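Local coordinates for protein cytosine-specific methyltransferase (Escherichia coli O157:H7 EDL933, PDB 3G7U) that probably transfers a methyl group from S-adenosyl-L-methionine to carbon 5 of cytosine in DNA, leaving 5-methyl-2'-deoxycytidine and S-adenosyl-L-homocysteine, at residues 196-201 with 220-225; 250-255 with 330-335; 77-82 with 101-106. One frame throughout, in Å; residues are numbered along the deposited sequence.

Contact 1 (196-201 with 220-225); sequences ALYGLP and KDRKGG
Tyr198 and Arg222 form a flat cation-pi stack at the protein surface, between the loop that follows helix 193-196 and the loop that leads into helix 225-231. The guanidinium lies almost parallel to the phenol ring, with 14° between the planes and 4.1 Å between the centres of the two groups. Arg222 NE sits above the middle of the ring. Arg222 CZ is displaced toward the Tyr198 CD1 side, 3.6 Å from CD1, so the charged group is offset toward the part of the ring nearer the backbone. The aliphatic chain shares the same face: Arg222 CD is 4.0 Å from the ring centroid of Tyr198 and only 11° off the normal, a CH-pi contact. Extended from CG to NE, the arginine runs along the ring and brings both its methylene and its charge onto it. Tyr198 presents that face with CG anti to the backbone N (chi1 166°).

The stack leaves the guanidinium edge available for hydrogen bonding. A water lying in its plane accepts from Arg222 NE at 3.0 Å and makes a weak hydrogen bond with Tyr198 OH at 3.5 Å, while Arg222 NH2 bonds to Tyr227 OH in the following helix. The carboxylate of Asp221 lies by the hydroxyl end of the ring, but its modelled spacing is doubtful. An arginine suits this place because it can stack through its face while its N-H groups bond at the rim. Arg326 NH2 donates to the backbone carbonyls of both Ala196 and Tyr198, tying the turn to helix 321-328. Tyr198 and Gly199 are the central residues of the type II beta turn from Leu197 to Leu200, with glycine at the third position, where positive phi is characteristic of this turn; the turn carries the aromatic half of an arginine-tyrosine stack.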
loop_
_atom_site.group_PDB
_atom_site.type_symbol
_atom_site.label_atom_id
_atom_site.label_comp_id
_atom_site.label_asym_id
_atom_site.label_seq_id
_atom_site.Cartn_x
_atom_site.Cartn_y
_atom_site.Cartn_z
ATOM N N ALA A 196 5.148 -16.808 1.766
ATOM C CA ALA A 196 3.981 -15.881 1.791
ATOM C C ALA A 196 2.720 -16.629 1.401
ATOM O O ALA A 196 1.658 -16.363 1.940
ATOM C CB ALA A 196 4.204 -14.716 0.826
ATOM N N LEU A 197 2.871 -17.605 0.513
ATOM C CA LEU A 197 1.730 -18.363 -0.051
ATOM C C LEU A 197 1.356 -19.615 0.746
ATOM O O LEU A 197 0.403 -20.310 0.386
ATOM C CB LEU A 197 2.003 -18.720 -1.503
ATOM C CG LEU A 197 2.229 -17.526 -2.421
ATOM C CD1 LEU A 197 2.175 -17.958 -3.866
ATOM C CD2 LEU A 197 1.195 -16.434 -2.150
ATOM N N TYR A 198 2.052 -19.850 1.868
ATOM C CA TYR A 198 1.838 -21.026 2.721
ATOM C C TYR A 198 0.388 -21.175 3.121
ATOM O O TYR A 198 -0.221 -20.215 3.649
ATOM C CB TYR A 198 2.666 -20.956 4.024
ATOM C CG TYR A 198 2.186 -21.983 5.045
ATOM C CD1 TYR A 198 2.595 -23.310 4.941
ATOM C CD2 TYR A 198 1.275 -21.648 6.056
ATOM C CE1 TYR A 198 2.145 -24.271 5.831
ATOM C CE2 TYR A 198 0.795 -22.608 6.937
ATOM C CZ TYR A 198 1.253 -23.920 6.803
ATOM O OH TYR A 198 0.828 -24.896 7.648
ATOM N N GLY A 199 -0.154 -22.382 2.932
ATOM C CA GLY A 199 -1.442 -22.759 3.566
ATOM C C GLY A 199 -2.704 -22.348 2.818
ATOM O O GLY A 199 -3.820 -22.634 3.253
ATOM N N LEU A 200 -2.533 -21.691 1.677
ATOM C CA LEU A 200 -3.662 -21.313 0.841
ATOM C C LEU A 200 -4.195 -22.548 0.099
ATOM O O LEU A 200 -3.442 -23.522 -0.109
ATOM C CB LEU A 200 -3.226 -20.213 -0.152
ATOM C CG LEU A 200 -2.960 -18.793 0.407
ATOM C CD1 LEU A 200 -2.259 -17.935 -0.638
ATOM C CD2 LEU A 200 -4.243 -18.081 0.856
ATOM N N PRO A 201 -5.483 -22.521 -0.326
ATOM C CA PRO A 201 -6.018 -23.699 -1.029
ATOM C C PRO A 201 -5.314 -24.053 -2.340
ATOM O O PRO A 201 -5.004 -23.166 -3.147
ATOM C CB PRO A 201 -7.494 -23.357 -1.265
ATOM C CG PRO A 201 -7.617 -21.873 -1.067
ATOM C CD PRO A 201 -6.509 -21.482 -0.085
ATOM N N LYS A 220 -3.744 -21.954 9.085
ATOM C CA LYS A 220 -2.983 -20.945 9.792
ATOM C C LYS A 220 -2.343 -21.503 11.046
ATOM O O LYS A 220 -2.747 -21.197 12.155
ATOM C CB LYS A 220 -3.763 -19.642 10.034
ATOM C CG LYS A 220 -5.069 -19.664 10.743
ATOM C CD LYS A 220 -5.476 -18.198 10.892
ATOM C CE LYS A 220 -5.754 -17.838 12.332
ATOM N NZ LYS A 220 -7.193 -17.688 12.647
ATOM N N ASP A 221 -1.355 -22.357 10.834
ATOM C CA ASP A 221 -0.607 -22.960 11.923
ATOM C C ASP A 221 0.865 -22.601 11.771
ATOM O O ASP A 221 1.738 -23.464 11.885
ATOM C CB ASP A 221 -0.799 -24.484 11.916
ATOM C CG ASP A 221 -0.518 -25.108 10.554
ATOM O OD1 ASP A 221 -0.081 -24.373 9.639
ATOM O OD2 ASP A 221 -0.750 -26.327 10.391
ATOM N N ARG A 222 1.139 -21.345 11.444
ATOM C CA ARG A 222 2.515 -20.888 11.415
ATOM C C ARG A 222 2.772 -19.709 12.309
ATOM O O ARG A 222 1.842 -18.999 12.744
ATOM C CB ARG A 222 3.042 -20.635 10.014
ATOM C CG ARG A 222 3.714 -21.816 9.447
ATOM C CD ARG A 222 4.531 -21.436 8.277
ATOM N NE ARG A 222 4.968 -22.629 7.597
ATOM C CZ ARG A 222 5.711 -22.624 6.499
ATOM N NH1 ARG A 222 6.068 -23.782 5.936
ATOM N NH2 ARG A 222 6.111 -21.472 5.972
ATOM N N LYS A 223 4.062 -19.547 12.588
ATOM C CA LYS A 223 4.575 -18.668 13.621
ATOM C C LYS A 223 5.679 -17.827 13.018
ATOM O O LYS A 223 6.414 -18.281 12.121
ATOM C CB LYS A 223 5.146 -19.508 14.776
ATOM C CG LYS A 223 4.143 -20.473 15.454
ATOM C CD LYS A 223 3.474 -19.854 16.690
ATOM C CE LYS A 223 2.239 -19.020 16.352
ATOM N NZ LYS A 223 1.645 -18.454 17.589
ATOM N N GLY A 224 5.796 -16.601 13.510
ATOM C CA GLY A 224 6.843 -15.711 13.030
ATOM C C GLY A 224 6.269 -14.373 12.632
ATOM O O GLY A 224 5.073 -14.252 12.408
ATOM N N GLY A 225 7.148 -13.385 12.528
ATOM C CA GLY A 225 6.772 -11.993 12.327
ATOM C C GLY A 225 5.789 -11.769 11.194
ATOM O O GLY A 225 4.776 -11.117 11.394
HETATM O O HOH W 1 4.025 -25.092 9.054
#

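Contact 2 (250-255 with 330-335); sequences NIISGC and FPDWFR
The carboxylate of Asp332 has the methyl CD1 of Ile252 over one face, 3.5 Å from OD2 and 3.6 Å from CG. Two other flat groups of 330-335 are packed by their own segment: Pro331 CG lies on one face of the Trp333 indole, toward its rim, and Phe330 CD1 lies likewise on the Phe334 ring. At the edge of the indole, NE1 bonds to the carbonyl of Gly232.

Ile252 meets Asp332 with two branches. CG1 stands between the backbone N and the carbonyl carbon (chi1 72°) and carries CD1 to the acid, while CG2 rests 3.8 Å from Asp332 CB. A branched aliphatic residue can thus cover both the carboxylate and the methylene behind it. The buried acid is well satisfied: OD2 forms a salt bridge with Arg326 and accepts from Trp231 NE1, which should stabilise its negative charge.

Pro331 to Phe334 form a type I beta turn, closed by Phe334 N to Pro331 O at 3.1 Å, and Asp332 occupies its second position. The turn faces strand 251-252, which pairs antiparallel with strand 216-217. Between the two backbones a water accepts from Ser253 N at 3.0 Å and donates to Asp332 O at 2.7 Å, joining two segments that make no direct hydrogen bond with each other. Arg322 makes a second bridge, giving NE to Ser253 O and NH2 to Phe334 O. Farther along, Ser253 OG lies 4.4 Å from CG of Arg335, whose extended chain takes its guanidinium on to Glu213, Asp240 and Glu242.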
loop_
_atom_site.group_PDB
_atom_site.type_symbol
_atom_site.label_atom_id
_atom_site.label_comp_id
_atom_site.label_asym_id
_atom_site.label_seq_id
_atom_site.Cartn_x
_atom_site.Cartn_y
_atom_site.Cartn_z
ATOM N N ASN A 250 -10.630 -19.476 10.242
ATOM C CA ASN A 250 -9.633 -19.815 9.215
ATOM C C ASN A 250 -10.150 -19.627 7.793
ATOM O O ASN A 250 -9.727 -20.331 6.879
ATOM C CB ASN A 250 -9.099 -21.245 9.389
ATOM C CG ASN A 250 -8.441 -21.482 10.770
ATOM O OD1 ASN A 250 -8.239 -20.561 11.554
ATOM N ND2 ASN A 250 -8.083 -22.720 11.033
ATOM N N ILE A 251 -11.020 -18.646 7.616
ATOM C CA ILE A 251 -11.637 -18.362 6.319
ATOM C C ILE A 251 -11.311 -16.951 5.832
ATOM O O ILE A 251 -11.502 -15.980 6.559
ATOM C CB ILE A 251 -13.144 -18.552 6.410
ATOM C CG1 ILE A 251 -13.453 -20.058 6.598
ATOM C CG2 ILE A 251 -13.881 -18.042 5.150
ATOM C CD1 ILE A 251 -14.842 -20.323 7.150
ATOM N N ILE A 252 -10.843 -16.858 4.592
ATOM C CA ILE A 252 -10.446 -15.546 4.041
ATOM C C ILE A 252 -11.004 -15.372 2.609
ATOM O O ILE A 252 -11.387 -16.342 1.965
ATOM C CB ILE A 252 -8.947 -15.364 4.063
ATOM C CG1 ILE A 252 -8.269 -16.255 2.995
ATOM C CG2 ILE A 252 -8.320 -15.600 5.509
ATOM C CD1 ILE A 252 -6.773 -16.103 2.916
ATOM N N SER A 253 -11.098 -14.117 2.148
ATOM C CA SER A 253 -11.703 -13.787 0.844
ATOM C C SER A 253 -10.599 -13.762 -0.214
ATOM O O SER A 253 -9.413 -13.800 0.125
ATOM C CB SER A 253 -12.409 -12.419 0.896
ATOM O OG SER A 253 -11.475 -11.376 1.204
ATOM N N GLY A 254 -11.009 -13.725 -1.486
ATOM C CA GLY A 254 -10.121 -13.458 -2.622
ATOM C C GLY A 254 -9.422 -14.648 -3.211
ATOM O O GLY A 254 -8.474 -14.478 -3.981
ATOM N N CYS A 255 -9.871 -15.862 -2.883
ATOM C CA CYS A 255 -9.220 -17.051 -3.398
ATOM C C CYS A 255 -9.926 -17.486 -4.697
ATOM O O CYS A 255 -10.489 -18.564 -4.786
ATOM C CB CYS A 255 -9.227 -18.181 -2.359
ATOM S SG CYS A 255 -8.312 -17.719 -0.861
ATOM N N PHE A 330 -0.153 -7.253 2.343
ATOM C CA PHE A 330 -1.431 -6.998 2.988
ATOM C C PHE A 330 -1.818 -8.176 3.882
ATOM O O PHE A 330 -1.535 -9.332 3.572
ATOM C CB PHE A 330 -2.548 -6.779 1.930
ATOM C CG PHE A 330 -2.611 -5.379 1.371
ATOM C CD1 PHE A 330 -3.394 -4.396 1.992
ATOM C CD2 PHE A 330 -1.953 -5.091 0.190
ATOM C CE1 PHE A 330 -3.461 -3.114 1.446
ATOM C CE2 PHE A 330 -2.001 -3.823 -0.358
ATOM C CZ PHE A 330 -2.772 -2.851 0.269
ATOM N N PRO A 331 -2.481 -7.904 5.010
ATOM C CA PRO A 331 -2.913 -9.025 5.837
ATOM C C PRO A 331 -4.114 -9.753 5.243
ATOM O O PRO A 331 -4.878 -9.173 4.459
ATOM C CB PRO A 331 -3.351 -8.353 7.130
ATOM C CG PRO A 331 -3.665 -6.937 6.777
ATOM C CD PRO A 331 -2.884 -6.592 5.565
ATOM N N ASP A 332 -4.304 -11.011 5.622
ATOM C CA ASP A 332 -5.447 -11.785 5.129
ATOM C C ASP A 332 -6.807 -11.239 5.474
ATOM O O ASP A 332 -7.763 -11.555 4.780
ATOM C CB ASP A 332 -5.391 -13.235 5.635
ATOM C CG ASP A 332 -4.481 -14.095 4.826
ATOM O OD1 ASP A 332 -3.967 -13.651 3.781
ATOM O OD2 ASP A 332 -4.295 -15.277 5.218
ATOM N N TRP A 333 -6.897 -10.422 6.529
ATOM C CA TRP A 333 -8.178 -9.821 6.942
ATOM C C TRP A 333 -8.556 -8.539 6.175
ATOM O O TRP A 333 -9.657 -8.041 6.321
ATOM C CB TRP A 333 -8.207 -9.585 8.475
ATOM C CG TRP A 333 -7.032 -8.810 9.036
ATOM C CD1 TRP A 333 -5.926 -9.331 9.624
ATOM C CD2 TRP A 333 -6.860 -7.360 9.072
ATOM N NE1 TRP A 333 -5.084 -8.320 10.055
ATOM C CE2 TRP A 333 -5.632 -7.105 9.733
ATOM C CE3 TRP A 333 -7.640 -6.272 8.639
ATOM C CZ2 TRP A 333 -5.136 -5.805 9.941
ATOM C CZ3 TRP A 333 -7.163 -4.982 8.844
ATOM C CH2 TRP A 333 -5.917 -4.753 9.488
ATOM N N PHE A 334 -7.643 -8.054 5.332
ATOM C CA PHE A 334 -7.910 -6.871 4.511
ATOM C C PHE A 334 -8.813 -7.309 3.357
ATOM O O PHE A 334 -8.552 -8.305 2.690
ATOM C CB PHE A 334 -6.587 -6.267 4.019
ATOM C CG PHE A 334 -6.710 -4.844 3.565
ATOM C CD1 PHE A 334 -6.439 -3.793 4.462
ATOM C CD2 PHE A 334 -7.134 -4.553 2.279
ATOM C CE1 PHE A 334 -6.585 -2.454 4.066
ATOM C CE2 PHE A 334 -7.267 -3.197 1.860
ATOM C CZ PHE A 334 -6.989 -2.173 2.771
ATOM N N ARG A 335 -9.883 -6.559 3.107
ATOM C CA ARG A 335 -10.884 -6.986 2.144
ATOM C C ARG A 335 -10.818 -6.120 0.906
ATOM O O ARG A 335 -10.846 -4.896 1.012
ATOM C CB ARG A 335 -12.267 -6.856 2.762
ATOM C CG ARG A 335 -13.365 -7.518 1.924
ATOM C CD ARG A 335 -14.692 -7.479 2.698
ATOM N NE ARG A 335 -15.760 -8.091 1.917
ATOM C CZ ARG A 335 -16.880 -8.594 2.436
ATOM N NH1 ARG A 335 -17.054 -8.587 3.759
ATOM N NH2 ARG A 335 -17.807 -9.146 1.636
HETATM O O HOH W 2 -10.364 -12.227 4.362
#

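Contact 3 (77-82 with 101-106); sequences GGPPCQ and MHFYRL
Pro79 packs on Phe103, its ring lying over one face of the phenyl. Pro79 CD stands above the middle, 4.3 Å from the Phe103 ring centroid and 11° off its normal, in a CH-pi contact, while Pro79 CB reaches Phe103 CB at 3.8 Å. Proline fits well, offering a rigid, compact set of C-H groups to the aromatic face. The ring of Phe103 swings away from the backbone N (chi1 -180°) and so reaches from the helix toward the end of strand 74-77, where CE1 comes 3.8 Å from Gly77 N. Gly77 has no side chain to stand between the ring and the backbone. More loosely, Pro79 CG approaches Tyr104 CE2 at 4.5 Å.

The next layer holds the aromatic pair in place. Phe103 CD2 lies over the centre of the Tyr104 ring, and Ala117 of strand 114-119 touches Pro79, Phe103 and Tyr104. Gly77 itself is hydrogen-bonded through its backbone to Leu116 and Glu118 of that strand. Helix 94-110 is the helix of the beta-alpha-beta crossover between parallel strands 74-77 and 114-119 of the Rossmann-like sheet, and it packs back on the loop leaving the first strand and on the second strand.

The loop from Pro79 continues through Pro80 into Cys81 and Gln82, the Pro-Cys-Gln signature of C5-cytosine methyltransferases; Cys81 is the predicted active-site residue. Gln82 is tied to Asn97 of the helix and to the carbonyl of Ser85. Between 77-82 and 101-106 the touching groups are apolar apart from one backbone N, so shape and dispersion, rather than directional polar bonds, set how the start of the probable catalytic loop sits on the helix.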
loop_
_atom_site.group_PDB
_atom_site.type_symbol
_atom_site.label_atom_id
_atom_site.label_comp_id
_atom_site.label_asym_id
_atom_site.label_seq_id
_atom_site.Cartn_x
_atom_site.Cartn_y
_atom_site.Cartn_z
ATOM N N GLY A 77 0.659 10.653 1.879
ATOM C CA GLY A 77 -0.093 10.329 0.683
ATOM C C GLY A 77 0.803 9.982 -0.484
ATOM O O GLY A 77 2.029 9.970 -0.349
ATOM N N GLY A 78 0.179 9.761 -1.627
ATOM C CA GLY A 78 0.907 9.510 -2.883
ATOM C C GLY A 78 0.627 10.553 -3.947
ATOM O O GLY A 78 -0.207 10.326 -4.800
ATOM N N PRO A 79 1.357 11.678 -3.943
ATOM C CA PRO A 79 1.070 12.677 -4.951
ATOM C C PRO A 79 1.364 12.101 -6.336
ATOM O O PRO A 79 2.410 11.477 -6.525
ATOM C CB PRO A 79 2.040 13.805 -4.617
ATOM C CG PRO A 79 3.052 13.240 -3.812
ATOM C CD PRO A 79 2.428 12.127 -3.037
ATOM N N PRO A 80 0.437 12.281 -7.285
ATOM C CA PRO A 80 0.640 11.729 -8.619
ATOM C C PRO A 80 1.711 12.517 -9.336
ATOM O O PRO A 80 2.039 13.633 -8.965
ATOM C CB PRO A 80 -0.709 11.954 -9.312
ATOM C CG PRO A 80 -1.670 12.357 -8.230
ATOM C CD PRO A 80 -0.831 13.016 -7.196
ATOM N N CYS A 81 2.269 11.919 -10.363
ATOM C CA CYS A 81 3.296 12.560 -11.119
ATOM C C CYS A 81 3.147 11.991 -12.506
ATOM O O CYS A 81 2.808 10.820 -12.637
ATOM C CB CYS A 81 4.648 12.178 -10.514
ATOM S SG CYS A 81 6.070 12.790 -11.386
ATOM N N GLN A 82 3.386 12.816 -13.530
ATOM C CA GLN A 82 3.439 12.362 -14.933
ATOM C C GLN A 82 4.429 11.185 -15.118
ATOM O O GLN A 82 4.115 10.215 -15.811
ATOM C CB GLN A 82 3.783 13.537 -15.855
ATOM C CG GLN A 82 3.868 13.191 -17.347
ATOM C CD GLN A 82 4.416 14.334 -18.209
ATOM O OE1 GLN A 82 4.454 15.503 -17.796
ATOM N NE2 GLN A 82 4.840 13.992 -19.422
ATOM N N MET A 101 1.666 19.244 -7.096
ATOM C CA MET A 101 1.835 20.548 -6.464
ATOM C C MET A 101 0.761 20.846 -5.413
ATOM O O MET A 101 1.055 21.503 -4.412
ATOM C CB MET A 101 1.821 21.646 -7.526
ATOM C CG MET A 101 3.110 21.772 -8.381
ATOM S SD MET A 101 4.632 22.047 -7.439
ATOM C CE MET A 101 4.151 23.182 -6.123
ATOM N N HIS A 102 -0.458 20.336 -5.629
ATOM C CA HIS A 102 -1.572 20.496 -4.654
ATOM C C HIS A 102 -1.333 19.751 -3.366
ATOM O O HIS A 102 -1.763 20.199 -2.299
ATOM C CB HIS A 102 -2.902 20.032 -5.260
ATOM C CG HIS A 102 -3.444 20.946 -6.310
ATOM N ND1 HIS A 102 -3.703 22.277 -6.073
ATOM C CD2 HIS A 102 -3.756 20.727 -7.609
ATOM C CE1 HIS A 102 -4.170 22.832 -7.176
ATOM N NE2 HIS A 102 -4.197 21.919 -8.128
ATOM N N PHE A 103 -0.665 18.594 -3.438
ATOM C CA PHE A 103 -0.274 17.890 -2.221
ATOM C C PHE A 103 0.549 18.827 -1.348
ATOM O O PHE A 103 0.318 18.956 -0.132
ATOM C CB PHE A 103 0.553 16.598 -2.512
ATOM C CG PHE A 103 0.974 15.825 -1.279
ATOM C CD1 PHE A 103 0.151 14.848 -0.760
ATOM C CD2 PHE A 103 2.234 16.027 -0.682
ATOM C CE1 PHE A 103 0.537 14.141 0.356
ATOM C CE2 PHE A 103 2.620 15.336 0.429
ATOM C CZ PHE A 103 1.789 14.385 0.951
ATOM N N TYR A 104 1.563 19.416 -1.954
ATOM C CA TYR A 104 2.496 20.252 -1.222
ATOM C C TYR A 104 1.866 21.604 -0.846
ATOM O O TYR A 104 2.213 22.147 0.182
ATOM C CB TYR A 104 3.821 20.419 -1.972
ATOM C CG TYR A 104 4.603 19.129 -1.882
ATOM C CD1 TYR A 104 5.315 18.828 -0.746
ATOM C CD2 TYR A 104 4.572 18.191 -2.923
ATOM C CE1 TYR A 104 6.001 17.614 -0.605
ATOM C CE2 TYR A 104 5.280 16.975 -2.809
ATOM C CZ TYR A 104 5.982 16.704 -1.660
ATOM O OH TYR A 104 6.677 15.528 -1.521
ATOM N N ARG A 105 0.932 22.075 -1.654
ATOM C CA ARG A 105 0.156 23.272 -1.260
ATOM C C ARG A 105 -0.603 23.002 0.024
ATOM O O ARG A 105 -0.600 23.819 0.948
ATOM C CB ARG A 105 -0.769 23.735 -2.385
ATOM C CG ARG A 105 -1.703 24.862 -1.987
ATOM C CD ARG A 105 -2.653 25.262 -3.126
ATOM N NE ARG A 105 -3.500 24.159 -3.621
ATOM C CZ ARG A 105 -4.579 23.673 -2.998
ATOM N NH1 ARG A 105 -4.974 24.185 -1.828
ATOM N NH2 ARG A 105 -5.279 22.669 -3.541
ATOM N N LEU A 106 -1.252 21.842 0.099
ATOM C CA LEU A 106 -2.008 21.457 1.287
ATOM C C LEU A 106 -1.139 21.295 2.503
ATOM O O LEU A 106 -1.527 21.674 3.595
ATOM C CB LEU A 106 -2.835 20.195 1.024
ATOM C CG LEU A 106 -4.031 20.424 0.107
ATOM C CD1 LEU A 106 -4.728 19.111 -0.204
ATOM C CD2 LEU A 106 -5.025 21.357 0.826
#

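From the N terminus, contact 3 comes first: it closes the loop between strand 74-77 and helix 94-110, within the seven-stranded sheet region. Contact 1 follows, closing a short excursion that includes strands 205-207 and 216-217. Contact 2 then spans 74 residues, bringing strand 251-252 to the loop after helix 321-328. The three are in series, none crossing or enclosing another. Contacts 1 and 2 are neighbours, with centres 12 Å apart: Lys220 NZ probably bonds to Asn250 OD1, and Leu200 packs on Ile252. Contact 3 lies across the chain's centre from both, its nearest atoms about 13 Å from contact 2 and about 24 Å from contact 1.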